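PDB 3WJ7: putative oxidoreductase from Gluconobacter oxydans, which probably acts as an NAD(P)-dependent oxidoreductase of the short-chain dehydrogenase/reductase (SDR) family, possibly working on aldehydes. Local coordinates for residues I122-V127 and I177-S182; V185-I190 and I217-D222. All blocks are in the same frame, centred on the assembly; numbering follows the deposited sequence.

Contact 1 of 2, residues I122-V127 and I177-S182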
loop_
_atom_site.group_PDB
_atom_site.type_symbol
_atom_site.label_atom_id
_atom_site.label_comp_id
_atom_site.label_asym_id
_atom_site.label_seq_id
_atom_site.Cartn_x
_atom_site.Cartn_y
_atom_site.Cartn_z
ATOM N N ILE A 122 -2.256 -16.338 -26.001
ATOM C CA ILE A 122 -1.916 -14.970 -26.337
ATOM C C ILE A 122 -2.152 -14.119 -25.111
ATOM O O ILE A 122 -3.283 -14.047 -24.572
ATOM C CB ILE A 122 -2.774 -14.462 -27.464
ATOM C CG1 ILE A 122 -2.408 -15.197 -28.746
ATOM C CG2 ILE A 122 -2.629 -12.941 -27.662
ATOM C CD1 ILE A 122 -3.605 -15.001 -29.607
ATOM N N TYR A 123 -1.073 -13.490 -24.658
ATOM C CA TYR A 123 -1.118 -12.705 -23.475
ATOM C C TYR A 123 -1.208 -11.224 -23.812
ATOM O O TYR A 123 -0.328 -10.661 -24.519
ATOM C CB TYR A 123 0.104 -12.964 -22.619
ATOM C CG TYR A 123 0.093 -12.065 -21.408
ATOM C CD1 TYR A 123 -0.979 -12.081 -20.528
ATOM C CD2 TYR A 123 1.096 -11.153 -21.198
ATOM C CE1 TYR A 123 -1.023 -11.251 -19.426
ATOM C CE2 TYR A 123 1.075 -10.315 -20.101
ATOM C CZ TYR A 123 0.010 -10.378 -19.225
ATOM O OH TYR A 123 -0.010 -9.567 -18.160
ATOM N N CYS A 124 -2.263 -10.585 -23.292
ATOM C CA CYS A 124 -2.433 -9.163 -23.489
ATOM C C CYS A 124 -1.715 -8.417 -22.426
ATOM O O CYS A 124 -2.033 -8.524 -21.253
ATOM C CB CYS A 124 -3.884 -8.766 -23.534
ATOM S SG CYS A 124 -4.103 -7.126 -24.324
ATOM N N SER A 125 -0.708 -7.653 -22.814
ATOM C CA SER A 125 0.062 -6.917 -21.821
ATOM C C SER A 125 -0.082 -5.465 -22.169
ATOM O O SER A 125 -1.164 -5.056 -22.511
ATOM C CB SER A 125 1.485 -7.394 -21.878
ATOM O OG SER A 125 2.407 -6.491 -21.355
ATOM N N SER A 126 0.951 -4.644 -22.146
ATOM C CA SER A 126 0.677 -3.251 -22.476
ATOM C C SER A 126 1.960 -2.533 -22.675
ATOM O O SER A 126 3.008 -2.991 -22.193
ATOM C CB SER A 126 -0.144 -2.596 -21.363
ATOM O OG SER A 126 0.090 -1.210 -21.295
ATOM N N VAL A 127 1.909 -1.403 -23.379
ATOM C CA VAL A 127 3.127 -0.589 -23.459
ATOM C C VAL A 127 3.604 -0.140 -22.065
ATOM O O VAL A 127 4.783 0.234 -21.915
ATOM C CB VAL A 127 3.009 0.622 -24.398
ATOM C CG1 VAL A 127 2.816 0.151 -25.822
ATOM C CG2 VAL A 127 1.907 1.590 -23.945
ATOM N N ILE A 177 2.525 -15.992 -26.731
ATOM C CA ILE A 177 2.900 -14.872 -27.558
ATOM C C ILE A 177 2.353 -13.649 -26.842
ATOM O O ILE A 177 1.192 -13.657 -26.412
ATOM C CB ILE A 177 2.193 -14.998 -28.910
ATOM C CG1 ILE A 177 2.766 -16.180 -29.705
ATOM C CG2 ILE A 177 2.175 -13.668 -29.647
ATOM C CD1 ILE A 177 1.962 -16.628 -30.934
ATOM N N ILE A 178 3.172 -12.596 -26.723
ATOM C CA ILE A 178 2.786 -11.362 -26.030
ATOM C C ILE A 178 2.493 -10.181 -26.960
ATOM O O ILE A 178 3.265 -9.835 -27.867
ATOM C CB ILE A 178 3.872 -10.892 -25.046
ATOM C CG1 ILE A 178 4.277 -12.036 -24.132
ATOM C CG2 ILE A 178 3.409 -9.635 -24.265
ATOM C CD1 ILE A 178 5.430 -11.683 -23.199
ATOM N N VAL A 179 1.418 -9.494 -26.614
ATOM C CA VAL A 179 0.921 -8.333 -27.289
ATOM C C VAL A 179 0.940 -7.170 -26.247
ATOM O O VAL A 179 0.666 -7.370 -25.049
ATOM C CB VAL A 179 -0.448 -8.790 -27.810
ATOM C CG1 VAL A 179 -1.594 -7.855 -27.528
ATOM C CG2 VAL A 179 -0.355 -9.283 -29.267
ATOM N N ASN A 180 1.332 -5.985 -26.691
ATOM C CA ASN A 180 1.435 -4.779 -25.889
ATOM C C ASN A 180 0.631 -3.637 -26.569
ATOM O O ASN A 180 1.177 -2.837 -27.320
ATOM C CB ASN A 180 2.905 -4.361 -25.764
ATOM C CG ASN A 180 3.799 -5.446 -25.150
ATOM O OD1 ASN A 180 4.162 -5.368 -23.964
ATOM N ND2 ASN A 180 4.183 -6.440 -25.950
ATOM N N PRO A 181 -0.677 -3.564 -26.333
ATOM C CA PRO A 181 -1.483 -2.445 -26.833
ATOM C C PRO A 181 -1.043 -1.109 -26.215
ATOM O O PRO A 181 -0.544 -1.093 -25.099
ATOM C CB PRO A 181 -2.878 -2.747 -26.305
ATOM C CG PRO A 181 -2.850 -4.164 -25.818
ATOM C CD PRO A 181 -1.440 -4.457 -25.450
ATOM N N SER A 182 -1.183 -0.015 -26.961
ATOM C CA SER A 182 -0.964 1.312 -26.419
ATOM C C SER A 182 -2.269 1.716 -25.729
ATOM O O SER A 182 -2.894 0.903 -25.055
ATOM C CB SER A 182 -0.583 2.302 -27.527
ATOM O OG SER A 182 -1.604 2.410 -28.521
#

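Contact 2 of 2, residues V185-I190 and I217-D222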
loop_
_atom_site.group_PDB
_atom_site.type_symbol
_atom_site.label_atom_id
_atom_site.label_comp_id
_atom_site.label_asym_id
_atom_site.label_seq_id
_atom_site.Cartn_x
_atom_site.Cartn_y
_atom_site.Cartn_z
ATOM N N VAL A 185 -8.776 3.718 -27.792
ATOM C CA VAL A 185 -9.900 4.614 -27.796
ATOM C C VAL A 185 -10.832 4.057 -28.846
ATOM O O VAL A 185 -10.391 3.396 -29.791
ATOM C CB VAL A 185 -9.429 6.024 -28.179
ATOM C CG1 VAL A 185 -10.561 6.962 -28.466
ATOM C CG2 VAL A 185 -8.546 6.568 -27.084
ATOM N N GLY A 186 -12.121 4.280 -28.672
ATOM C CA GLY A 186 -13.082 3.902 -29.687
ATOM C C GLY A 186 -14.495 3.819 -29.183
ATOM O O GLY A 186 -14.809 4.348 -28.098
ATOM N N PRO A 187 -15.361 3.157 -29.955
ATOM C CA PRO A 187 -16.760 3.079 -29.549
ATOM C C PRO A 187 -16.935 2.056 -28.452
ATOM O O PRO A 187 -16.031 1.263 -28.202
ATOM C CB PRO A 187 -17.481 2.661 -30.841
ATOM C CG PRO A 187 -16.454 1.952 -31.639
ATOM C CD PRO A 187 -15.151 2.652 -31.316
ATOM N N ARG A 188 -18.079 2.096 -27.780
ATOM C CA ARG A 188 -18.406 1.137 -26.715
ATOM C C ARG A 188 -17.544 1.308 -25.469
ATOM O O ARG A 188 -17.190 0.330 -24.811
ATOM C CB ARG A 188 -18.265 -0.291 -27.199
ATOM C CG ARG A 188 -19.234 -0.692 -28.251
ATOM C CD ARG A 188 -19.691 -2.043 -27.810
ATOM N NE ARG A 188 -20.378 -2.733 -28.883
ATOM C CZ ARG A 188 -21.214 -3.742 -28.683
ATOM N NH1 ARG A 188 -21.464 -4.166 -27.440
ATOM N NH2 ARG A 188 -21.793 -4.317 -29.725
ATOM N N ASP A 189 -17.224 2.544 -25.131
ATOM C CA ASP A 189 -16.398 2.777 -23.989
ATOM C C ASP A 189 -17.323 3.059 -22.808
ATOM O O ASP A 189 -17.534 4.199 -22.404
ATOM C CB ASP A 189 -15.386 3.880 -24.247
ATOM C CG ASP A 189 -14.285 3.870 -23.229
ATOM O OD1 ASP A 189 -14.377 3.006 -22.320
ATOM O OD2 ASP A 189 -13.345 4.707 -23.321
ATOM N N ILE A 190 -17.834 1.960 -22.268
ATOM C CA ILE A 190 -19.004 1.913 -21.416
ATOM C C ILE A 190 -18.763 2.491 -20.023
ATOM O O ILE A 190 -19.547 3.300 -19.540
ATOM C CB ILE A 190 -19.493 0.458 -21.386
ATOM C CG1 ILE A 190 -20.198 0.169 -22.729
ATOM C CG2 ILE A 190 -20.322 0.169 -20.134
ATOM C CD1 ILE A 190 -20.349 -1.288 -23.093
ATOM N N ILE A 217 -2.191 6.669 -29.158
ATOM C CA ILE A 217 -3.585 6.236 -29.251
ATOM C C ILE A 217 -3.822 5.233 -30.378
ATOM O O ILE A 217 -3.204 5.315 -31.440
ATOM C CB ILE A 217 -4.517 7.450 -29.329
ATOM C CG1 ILE A 217 -4.651 7.963 -27.892
ATOM C CG2 ILE A 217 -5.901 7.075 -29.855
ATOM C CD1 ILE A 217 -5.043 9.388 -27.807
ATOM N N VAL A 218 -4.706 4.275 -30.125
ATOM C CA VAL A 218 -4.904 3.173 -31.016
ATOM C C VAL A 218 -6.342 2.803 -30.978
ATOM O O VAL A 218 -6.931 2.738 -29.913
ATOM C CB VAL A 218 -4.078 1.938 -30.596
ATOM C CG1 VAL A 218 -4.404 1.501 -29.156
ATOM C CG2 VAL A 218 -4.290 0.820 -31.592
ATOM N N HIS A 219 -6.920 2.570 -32.148
ATOM C CA HIS A 219 -8.307 2.181 -32.207
ATOM C C HIS A 219 -8.434 0.848 -31.476
ATOM O O HIS A 219 -7.616 -0.041 -31.672
ATOM C CB HIS A 219 -8.784 2.063 -33.659
ATOM C CG HIS A 219 -10.263 2.164 -33.802
ATOM N ND1 HIS A 219 -11.121 1.210 -33.292
ATOM C CD2 HIS A 219 -11.041 3.127 -34.347
ATOM C CE1 HIS A 219 -12.371 1.593 -33.504
ATOM N NE2 HIS A 219 -12.349 2.748 -34.150
ATOM N N VAL A 220 -9.444 0.743 -30.622
ATOM C CA VAL A 220 -9.747 -0.470 -29.873
ATOM C C VAL A 220 -9.946 -1.665 -30.799
ATOM O O VAL A 220 -9.530 -2.788 -30.480
ATOM C CB VAL A 220 -10.973 -0.276 -28.939
ATOM C CG1 VAL A 220 -12.272 -0.277 -29.723
ATOM C CG2 VAL A 220 -11.049 -1.368 -27.890
ATOM N N ASP A 221 -10.562 -1.426 -31.954
ATOM C CA ASP A 221 -10.796 -2.512 -32.949
ATOM C C ASP A 221 -9.504 -2.945 -33.626
ATOM O O ASP A 221 -9.388 -4.051 -34.119
ATOM C CB ASP A 221 -11.867 -2.105 -33.958
ATOM C CG ASP A 221 -13.277 -2.070 -33.326
ATOM O OD1 ASP A 221 -13.528 -2.906 -32.448
ATOM O OD2 ASP A 221 -14.133 -1.223 -33.694
ATOM N N ASP A 222 -8.516 -2.072 -33.610
ATOM C CA ASP A 222 -7.237 -2.405 -34.167
ATOM C C ASP A 222 -6.438 -3.206 -33.196
ATOM O O ASP A 222 -5.735 -4.105 -33.628
ATOM C CB ASP A 222 -6.481 -1.163 -34.600
ATOM C CG ASP A 222 -7.051 -0.580 -35.847
ATOM O OD1 ASP A 222 -7.654 -1.348 -36.625
ATOM O OD2 ASP A 222 -6.958 0.641 -36.041
#

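Contact 1 of 2, residues I122-V127 and I177-S182
The carbonyl oxygen of Tyr123 is gripped twice by the next strand. Val179 N donates a nearly straight hydrogen bond to it (Val179 N to Tyr123 O 3.0 Å), and the CA-H of Ile178 adds a weaker contact. Tyr123 N in turn donates to Ile177 O at 2.9 Å. Ser125 N is bonded to Val179 O at 2.6 Å. This is the alternating pattern of two parallel strands, whose short axes are 26° apart. Beyond the end of strand 120-124 the pairing resumes with Val127 N bonded to Pro181 O at 3.0 Å. Tyr123 and Ile178 lie side by side and point the same way, with CG of Tyr123 anti to its backbone N (chi1 176°); ring atom CD2 of Tyr123 meets CG2 of Ile178 at 4.1 Å, and CB of Ser125 packs against the same methyl. Ser125 N lies over one face of the Tyr123 ring, toward the rim. On the other face of the sheet, SG of Cys124 rests on the proline ring, 3.5 Å from CG of Pro181, and also nears CG1 of Val179; a mercury ion sits about 3 Å from this cysteine side chain. Ser125 OG hydrogen-bonds to Glu162. The two strands belong to a beta-alpha-beta crossover of the Rossmann-like SDR fold. The connecting helix 153-172 packs on Tyr123 and Ile178 and places Tyr154, which fits the Tyr-x-x-x-Lys signature of the family, against Ser126. Helix 220-233 covers the face bearing Ile122, Cys124 and Val179, while strands 78-83 and 239-248 pair with the outer edges of 120-124 and 176-185 respectively.

Contact 2 of 2, residues V185-I190 and I217-D222
Pro187 and the imidazole of His219 cross at about a right angle where two parallel strands of the Rossmann-like sheet end, one running into a loop and the other into helix 220-233. The proline's CD comes obliquely to the ring, 3.7 Å from CE1 of His219, while Val185 O stands over one ring face, toward the rim. The CB of His219 points away from the loop, yet the end of its ring comes back near Pro187. Asp221 N meets the ring at its edge, in plane, donating to ND1 of His219 at 3.0 Å: His219 is the N-cap of the helix. Its NE2 is hydrogen-bonded to Asp330 of helix 324-337, fixing the ring's rotation from both ends. An alanine here would probably leave Asp221 N without its capping acceptor and Asp330 without its imidazole partner, and open a gap beside Pro187. Two backbone bonds join the segments: Val185 N to Val218 O at 3.0 Å, and Val220 N to Val185 O at 2.9 Å, the second tying the helix's first turn to the strand end. Val220 points its CB toward the loop. On the strand side of these bonds, the side chains of Val185 and Ile217 cross obliquely, their CG2 atoms 3.9 Å apart.

Overall arrangement
Strand 176-185 carries both contacts in series: residues 177-182 pair with 122-127 in contact 1, and its last residue, Val185, pairs with 217-222 in contact 2. The centres lie 16 Å apart, yet the two meet directly, Ser182 OG packing against Val218 CG1. Helix 220-233 also links them, since it is capped in contact 2 and continues as His227, Ala230 and Leu231 over the apolar face of contact 1. The mercury ion about 3 Å from the Cys124 side chain is about 10 Å from that of Val220. Val220 touches Phe24 of helix 24-35, which follows the glycine-rich turn that probably binds the dinucleotide, as in related enzymes.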